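PDB 3DH0: SAM dependent methyltransferase from Aquifex aeolicus, which binds S-adenosylmethionine and, judging by its family, probably transfers the methyl group of this cofactor to a substrate not yet identified. Local coordinates for residues 16-30 / 47-59. Sequence-based numbering, arbitrary orientation.
Sequences DDPSRLELFDPEKVL and GAGFYLPYLSKMV. With SAM (S-adenosylmethionine), chain C.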
loop_
_atom_site.group_PDB
_atom_site.type_symbol
_atom_site.label_atom_id
_atom_site.label_comp_id
_atom_site.label_asym_id
_atom_site.label_seq_id
_atom_site.Cartn_x
_atom_site.Cartn_y
_atom_site.Cartn_z
ATOM N N ASP A 16 -13.109 -5.890 -1.785
ATOM C CA ASP A 16 -14.085 -4.875 -1.409
ATOM C C ASP A 16 -15.065 -5.474 -0.386
ATOM O O ASP A 16 -16.282 -5.352 -0.509
ATOM C CB ASP A 16 -14.824 -4.408 -2.677
ATOM C CG ASP A 16 -15.420 -3.022 -2.540
ATOM O OD1 ASP A 16 -14.954 -2.265 -1.665
ATOM O OD2 ASP A 16 -16.343 -2.684 -3.314
ATOM N N ASP A 17 -14.504 -6.116 0.633
ATOM C CA ASP A 17 -15.284 -6.766 1.683
ATOM C C ASP A 17 -15.131 -6.040 3.023
ATOM O O ASP A 17 -14.048 -6.035 3.617
ATOM C CB ASP A 17 -14.821 -8.216 1.817
ATOM C CG ASP A 17 -15.697 -9.033 2.738
ATOM O OD1 ASP A 17 -15.407 -10.235 2.889
ATOM O OD2 ASP A 17 -16.671 -8.490 3.304
ATOM N N PRO A 18 -16.223 -5.434 3.527
ATOM C CA PRO A 18 -16.144 -4.718 4.801
ATOM C C PRO A 18 -15.631 -5.562 5.952
ATOM O O PRO A 18 -15.248 -5.025 6.987
ATOM C CB PRO A 18 -17.574 -4.232 5.015
ATOM C CG PRO A 18 -18.387 -5.234 4.324
ATOM C CD PRO A 18 -17.616 -5.495 3.055
ATOM N N SER A 19 -15.586 -6.876 5.769
ATOM C CA SER A 19 -15.108 -7.761 6.826
ATOM C C SER A 19 -13.587 -7.796 6.936
ATOM O O SER A 19 -13.045 -8.483 7.813
ATOM C CB SER A 19 -15.620 -9.176 6.597
ATOM O OG SER A 19 -15.066 -9.720 5.423
ATOM N N ARG A 20 -12.910 -7.074 6.038
ATOM C CA ARG A 20 -11.449 -7.007 6.026
ATOM C C ARG A 20 -11.040 -6.203 7.247
ATOM O O ARG A 20 -9.905 -6.279 7.707
ATOM C CB ARG A 20 -10.922 -6.278 4.774
ATOM C CG ARG A 20 -11.295 -6.861 3.413
ATOM C CD ARG A 20 -10.288 -7.874 2.865
ATOM N NE ARG A 20 -8.916 -7.382 2.633
ATOM C CZ ARG A 20 -8.547 -6.440 1.761
ATOM N NH1 ARG A 20 -9.437 -5.823 0.999
ATOM N NH2 ARG A 20 -7.264 -6.148 1.624
ATOM N N LEU A 21 -11.972 -5.417 7.764
ATOM C CA LEU A 21 -11.681 -4.597 8.920
ATOM C C LEU A 21 -11.254 -5.461 10.091
ATOM O O LEU A 21 -10.558 -5.005 10.987
ATOM C CB LEU A 21 -12.908 -3.778 9.276
ATOM C CG LEU A 21 -13.274 -2.875 8.105
ATOM C CD1 LEU A 21 -14.660 -2.320 8.312
ATOM C CD2 LEU A 21 -12.238 -1.763 7.968
ATOM N N GLU A 22 -11.676 -6.717 10.072
ATOM C CA GLU A 22 -11.331 -7.649 11.134
ATOM C C GLU A 22 -9.834 -7.943 11.165
ATOM O O GLU A 22 -9.340 -8.582 12.090
ATOM C CB GLU A 22 -12.117 -8.943 10.943
ATOM C CG GLU A 22 -13.601 -8.798 11.240
ATOM C CD GLU A 22 -14.443 -9.817 10.499
ATOM O OE1 GLU A 22 -13.883 -10.867 10.114
ATOM O OE2 GLU A 22 -15.660 -9.565 10.307
ATOM N N LEU A 23 -9.112 -7.477 10.149
ATOM C CA LEU A 23 -7.675 -7.713 10.078
ATOM C C LEU A 23 -6.942 -6.717 10.944
ATOM O O LEU A 23 -6.023 -7.076 11.686
ATOM C CB LEU A 23 -7.182 -7.604 8.632
ATOM C CG LEU A 23 -7.478 -8.781 7.700
ATOM C CD1 LEU A 23 -8.970 -9.034 7.641
ATOM C CD2 LEU A 23 -6.936 -8.473 6.321
ATOM N N PHE A 24 -7.357 -5.460 10.832
ATOM C CA PHE A 24 -6.775 -4.360 11.596
ATOM C C PHE A 24 -7.558 -3.091 11.327
ATOM O O PHE A 24 -8.186 -2.954 10.281
ATOM C CB PHE A 24 -5.304 -4.153 11.221
ATOM C CG PHE A 24 -5.089 -3.712 9.810
ATOM C CD1 PHE A 24 -5.156 -2.359 9.470
ATOM C CD2 PHE A 24 -4.803 -4.645 8.819
ATOM C CE1 PHE A 24 -4.937 -1.940 8.166
ATOM C CE2 PHE A 24 -4.580 -4.243 7.500
ATOM C CZ PHE A 24 -4.646 -2.883 7.168
ATOM N N ASP A 25 -7.534 -2.171 12.284
ATOM C CA ASP A 25 -8.238 -0.898 12.139
ATOM C C ASP A 25 -7.451 -0.024 11.159
ATOM O O ASP A 25 -6.297 0.322 11.413
ATOM C CB ASP A 25 -8.336 -0.193 13.490
ATOM C CG ASP A 25 -9.245 0.995 13.447
ATOM O OD1 ASP A 25 -10.324 0.933 14.074
ATOM O OD2 ASP A 25 -8.897 1.985 12.776
ATOM N N PRO A 26 -8.064 0.334 10.023
ATOM C CA PRO A 26 -7.401 1.160 9.018
ATOM C C PRO A 26 -6.798 2.475 9.501
ATOM O O PRO A 26 -5.596 2.685 9.331
ATOM C CB PRO A 26 -8.489 1.363 7.976
ATOM C CG PRO A 26 -9.214 0.079 8.040
ATOM C CD PRO A 26 -9.367 -0.128 9.522
ATOM N N GLU A 27 -7.593 3.365 10.100
ATOM C CA GLU A 27 -6.990 4.621 10.528
ATOM C C GLU A 27 -6.157 4.560 11.784
ATOM O O GLU A 27 -5.308 5.430 12.014
ATOM C CB GLU A 27 -8.005 5.762 10.631
ATOM C CG GLU A 27 -9.371 5.464 11.171
ATOM C CD GLU A 27 -10.271 6.706 11.058
ATOM O OE1 GLU A 27 -9.881 7.763 11.602
ATOM O OE2 GLU A 27 -11.349 6.634 10.419
ATOM N N LYS A 28 -6.371 3.529 12.590
ATOM C CA LYS A 28 -5.576 3.395 13.792
ATOM C C LYS A 28 -4.158 3.126 13.330
ATOM O O LYS A 28 -3.214 3.806 13.728
ATOM C CB LYS A 28 -6.085 2.237 14.659
ATOM C CG LYS A 28 -5.257 2.036 15.921
ATOM C CD LYS A 28 -5.976 1.230 16.986
ATOM C CE LYS A 28 -5.148 1.206 18.274
ATOM N NZ LYS A 28 -5.684 0.272 19.303
ATOM N N VAL A 29 -4.018 2.135 12.462
ATOM C CA VAL A 29 -2.716 1.761 11.932
ATOM C C VAL A 29 -2.017 2.894 11.181
ATOM O O VAL A 29 -0.835 3.143 11.405
ATOM C CB VAL A 29 -2.840 0.532 11.013
ATOM C CG1 VAL A 29 -1.494 0.207 10.370
ATOM C CG2 VAL A 29 -3.322 -0.653 11.820
ATOM N N LEU A 30 -2.743 3.579 10.303
ATOM C CA LEU A 30 -2.163 4.675 9.522
ATOM C C LEU A 30 -1.648 5.809 10.396
ATOM O O LEU A 30 -0.518 6.278 10.230
ATOM C CB LEU A 30 -3.192 5.253 8.547
ATOM C CG LEU A 30 -3.686 4.427 7.365
ATOM C CD1 LEU A 30 -4.974 5.039 6.834
ATOM C CD2 LEU A 30 -2.620 4.371 6.294
ATOM N N GLY A 47 -5.924 -1.996 -5.862
ATOM C CA GLY A 47 -6.945 -3.010 -6.056
ATOM C C GLY A 47 -8.363 -2.498 -6.223
ATOM O O GLY A 47 -8.685 -1.835 -7.202
ATOM N N ALA A 48 -9.224 -2.821 -5.267
ATOM C CA ALA A 48 -10.608 -2.375 -5.314
ATOM C C ALA A 48 -10.743 -0.952 -4.755
ATOM O O ALA A 48 -11.767 -0.307 -4.923
ATOM C CB ALA A 48 -11.486 -3.344 -4.523
ATOM N N GLY A 49 -9.692 -0.477 -4.096
ATOM C CA GLY A 49 -9.703 0.847 -3.507
ATOM C C GLY A 49 -10.324 0.798 -2.129
ATOM O O GLY A 49 -10.884 1.786 -1.657
ATOM N N PHE A 50 -10.217 -0.366 -1.486
ATOM C CA PHE A 50 -10.784 -0.598 -0.165
ATOM C C PHE A 50 -10.333 0.397 0.888
ATOM O O PHE A 50 -11.160 1.040 1.515
ATOM C CB PHE A 50 -10.466 -2.013 0.308
ATOM C CG PHE A 50 -11.081 -2.351 1.628
ATOM C CD1 PHE A 50 -12.463 -2.485 1.750
ATOM C CD2 PHE A 50 -10.291 -2.493 2.765
ATOM C CE1 PHE A 50 -13.052 -2.756 2.991
ATOM C CE2 PHE A 50 -10.867 -2.763 4.014
ATOM C CZ PHE A 50 -12.251 -2.894 4.126
ATOM N N TYR A 51 -9.027 0.522 1.089
ATOM C CA TYR A 51 -8.497 1.461 2.072
ATOM C C TYR A 51 -8.489 2.928 1.626
ATOM O O TYR A 51 -8.109 3.802 2.386
ATOM C CB TYR A 51 -7.083 1.047 2.470
ATOM C CG TYR A 51 -7.030 -0.264 3.202
ATOM C CD1 TYR A 51 -7.583 -0.394 4.472
ATOM C CD2 TYR A 51 -6.451 -1.383 2.625
ATOM C CE1 TYR A 51 -7.563 -1.610 5.141
ATOM C CE2 TYR A 51 -6.429 -2.610 3.296
ATOM C CZ TYR A 51 -6.987 -2.706 4.547
ATOM O OH TYR A 51 -6.988 -3.894 5.213
ATOM N N LEU A 52 -8.926 3.199 0.403
ATOM C CA LEU A 52 -8.936 4.565 -0.111
ATOM C C LEU A 52 -9.774 5.558 0.696
ATOM O O LEU A 52 -9.370 6.705 0.896
ATOM C CB LEU A 52 -9.363 4.574 -1.590
ATOM C CG LEU A 52 -8.282 4.149 -2.611
ATOM C CD1 LEU A 52 -8.815 4.261 -4.041
ATOM C CD2 LEU A 52 -7.050 5.021 -2.443
ATOM N N PRO A 53 -10.961 5.144 1.155
ATOM C CA PRO A 53 -11.764 6.089 1.940
ATOM C C PRO A 53 -11.001 6.566 3.177
ATOM O O PRO A 53 -11.215 7.669 3.675
ATOM C CB PRO A 53 -12.989 5.258 2.311
ATOM C CG PRO A 53 -13.160 4.395 1.106
ATOM C CD PRO A 53 -11.749 3.947 0.808
ATOM N N TYR A 54 -10.104 5.715 3.655
ATOM C CA TYR A 54 -9.311 5.996 4.836
ATOM C C TYR A 54 -8.214 6.985 4.565
ATOM O O TYR A 54 -8.173 8.047 5.158
ATOM C CB TYR A 54 -8.743 4.690 5.368
ATOM C CG TYR A 54 -9.841 3.754 5.782
ATOM C CD1 TYR A 54 -10.539 3.967 6.967
ATOM C CD2 TYR A 54 -10.266 2.723 4.937
ATOM C CE1 TYR A 54 -11.633 3.200 7.305
ATOM C CE2 TYR A 54 -11.375 1.943 5.269
ATOM C CZ TYR A 54 -12.053 2.198 6.463
ATOM O OH TYR A 54 -13.174 1.478 6.799
ATOM N N LEU A 55 -7.318 6.614 3.666
ATOM C CA LEU A 55 -6.218 7.476 3.261
ATOM C C LEU A 55 -6.765 8.854 2.877
ATOM O O LEU A 55 -6.212 9.887 3.238
ATOM C CB LEU A 55 -5.519 6.849 2.060
ATOM C CG LEU A 55 -4.915 5.466 2.295
ATOM C CD1 LEU A 55 -4.543 4.836 0.961
ATOM C CD2 LEU A 55 -3.703 5.582 3.216
ATOM N N SER A 56 -7.861 8.847 2.135
ATOM C CA SER A 56 -8.494 10.075 1.700
ATOM C C SER A 56 -8.837 10.953 2.902
ATOM O O SER A 56 -8.478 12.135 2.961
ATOM C CB SER A 56 -9.765 9.737 0.918
ATOM O OG SER A 56 -10.359 10.887 0.365
ATOM N N LYS A 57 -9.537 10.362 3.862
ATOM C CA LYS A 57 -9.949 11.091 5.038
ATOM C C LYS A 57 -8.776 11.674 5.806
ATOM O O LYS A 57 -8.810 12.841 6.203
ATOM C CB LYS A 57 -10.751 10.187 5.968
ATOM C CG LYS A 57 -11.256 10.908 7.212
ATOM C CD LYS A 57 -11.681 9.946 8.311
ATOM C CE LYS A 57 -12.153 10.703 9.553
ATOM N NZ LYS A 57 -12.390 9.802 10.738
ATOM N N MET A 58 -7.741 10.861 6.005
ATOM C CA MET A 58 -6.569 11.268 6.772
ATOM C C MET A 58 -5.668 12.353 6.223
ATOM O O MET A 58 -4.924 12.949 6.979
ATOM C CB MET A 58 -5.713 10.053 7.117
ATOM C CG MET A 58 -6.203 9.304 8.354
ATOM S SD MET A 58 -4.925 8.270 9.093
ATOM C CE MET A 58 -3.824 9.522 9.742
ATOM N N VAL A 59 -5.707 12.614 4.924
ATOM C CA VAL A 59 -4.868 13.662 4.378
ATOM C C VAL A 59 -5.714 14.919 4.223
ATOM O O VAL A 59 -5.199 16.025 4.133
ATOM C CB VAL A 59 -4.260 13.247 3.026
ATOM C CG1 VAL A 59 -3.396 12.009 3.208
ATOM C CG2 VAL A 59 -5.354 13.005 2.008
HETATM N N SAM C . -4.405 -3.380 -1.178
HETATM C CA SAM C . -5.758 -3.777 -1.675
HETATM C C SAM C . -6.774 -3.709 -0.558
HETATM O O SAM C . -6.395 -3.365 0.562
HETATM O OXT SAM C . -7.966 -4.021 -0.880
HETATM C CB SAM C . -5.706 -5.195 -2.234
HETATM C CG SAM C . -4.504 -5.339 -3.076
HETATM S SD SAM C . -4.133 -6.914 -3.894
HETATM C CE SAM C . -3.666 -7.968 -2.520
HETATM C "C5'" SAM C . -2.655 -6.505 -4.697
HETATM C "C4'" SAM C . -2.793 -5.624 -5.921
HETATM O "O4'" SAM C . -1.453 -5.379 -6.335
HETATM C "C3'" SAM C . -3.386 -6.360 -7.138
HETATM O "O3'" SAM C . -4.684 -5.734 -7.356
HETATM C "C2'" SAM C . -2.485 -6.032 -8.312
HETATM O "O2'" SAM C . -3.067 -5.662 -9.544
HETATM C "C1'" SAM C . -1.491 -5.024 -7.655
HETATM N N9 SAM C . -0.114 -5.050 -8.109
HETATM C C8 SAM C . 0.734 -6.115 -8.337
HETATM N N7 SAM C . 1.917 -5.753 -8.723
HETATM C C5 SAM C . 1.858 -4.361 -8.759
HETATM C C6 SAM C . 2.817 -3.361 -9.090
HETATM N N6 SAM C . 4.074 -3.676 -9.473
HETATM N N1 SAM C . 2.433 -2.028 -9.017
HETATM C C2 SAM C . 1.163 -1.757 -8.631
HETATM N N3 SAM C . 0.196 -2.618 -8.298
HETATM C C4 SAM C . 0.610 -3.912 -8.381
HETATM O O HOH W 1 -8.533 -3.785 7.546
#
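Helix 26-30 passes helix 52-59 at a crossing angle of -53°, their axes 9.9 Å apart at the nearest, with Glu-27 lying opposite Tyr-54; the two segments meet again toward the cofactor, where Asp-16 comes beside Phe-50. Between the helices, Pro-26 sets its CB over the centre of the Tyr-54 ring, 3.5 Å from the centroid, a CH-pi contact, and the rest of its ring tilts away, with CG reaching the edge of Tyr-51. Farther along, Leu-30 points toward helix 52-59, its CD2 packing against Leu-55 CD2 at 3.5 Å and its CB against Met-58 SD. At the outer margin the extended side chain of Lys-57 brings NZ between both carboxylate oxygens of Glu-27, a salt bridge whose two hydrogen bonds are weak. Phe-24 and Tyr-51 have nearly parallel planes, 16° apart, but their centroids are 5.4 Å apart, and it is the CZ end of Phe-24 that meets the phenol end of Tyr-51. A water fixes that phenol, accepting from Tyr-51 OH at 2.8 Å and donating to the carbonyl oxygens of Arg-20 and Phe-24, so one molecule ties the loop to the ring. Phe-50, with CG anti to its backbone N (chi1 -177°), turns its ring toward segment 16-30, where Arg-20 CB lies 3.6 Å from Phe-50 CE2. Bends at chi2 and chi3 then carry the guanidinium back to the cofactor carboxylate, where Arg-20 NH1 donates to OXT of SAM over 3.0 Å. The Asp-16 carboxylate is taken up by helix 72-85, in a salt bridge with Lys-81 and a hydrogen bond with Tyr-77. Gly-47 N is hydrogen-bonded to Asp-69 OD2, and Asp-69 OD1 also binds S-adenosylmethionine. This is the glycine-rich loop and following helix of the Rossmann-like methyltransferase fold, here covered by an N-terminal segment that supplies an arginine for the methionine carboxylate of S-adenosylmethionine.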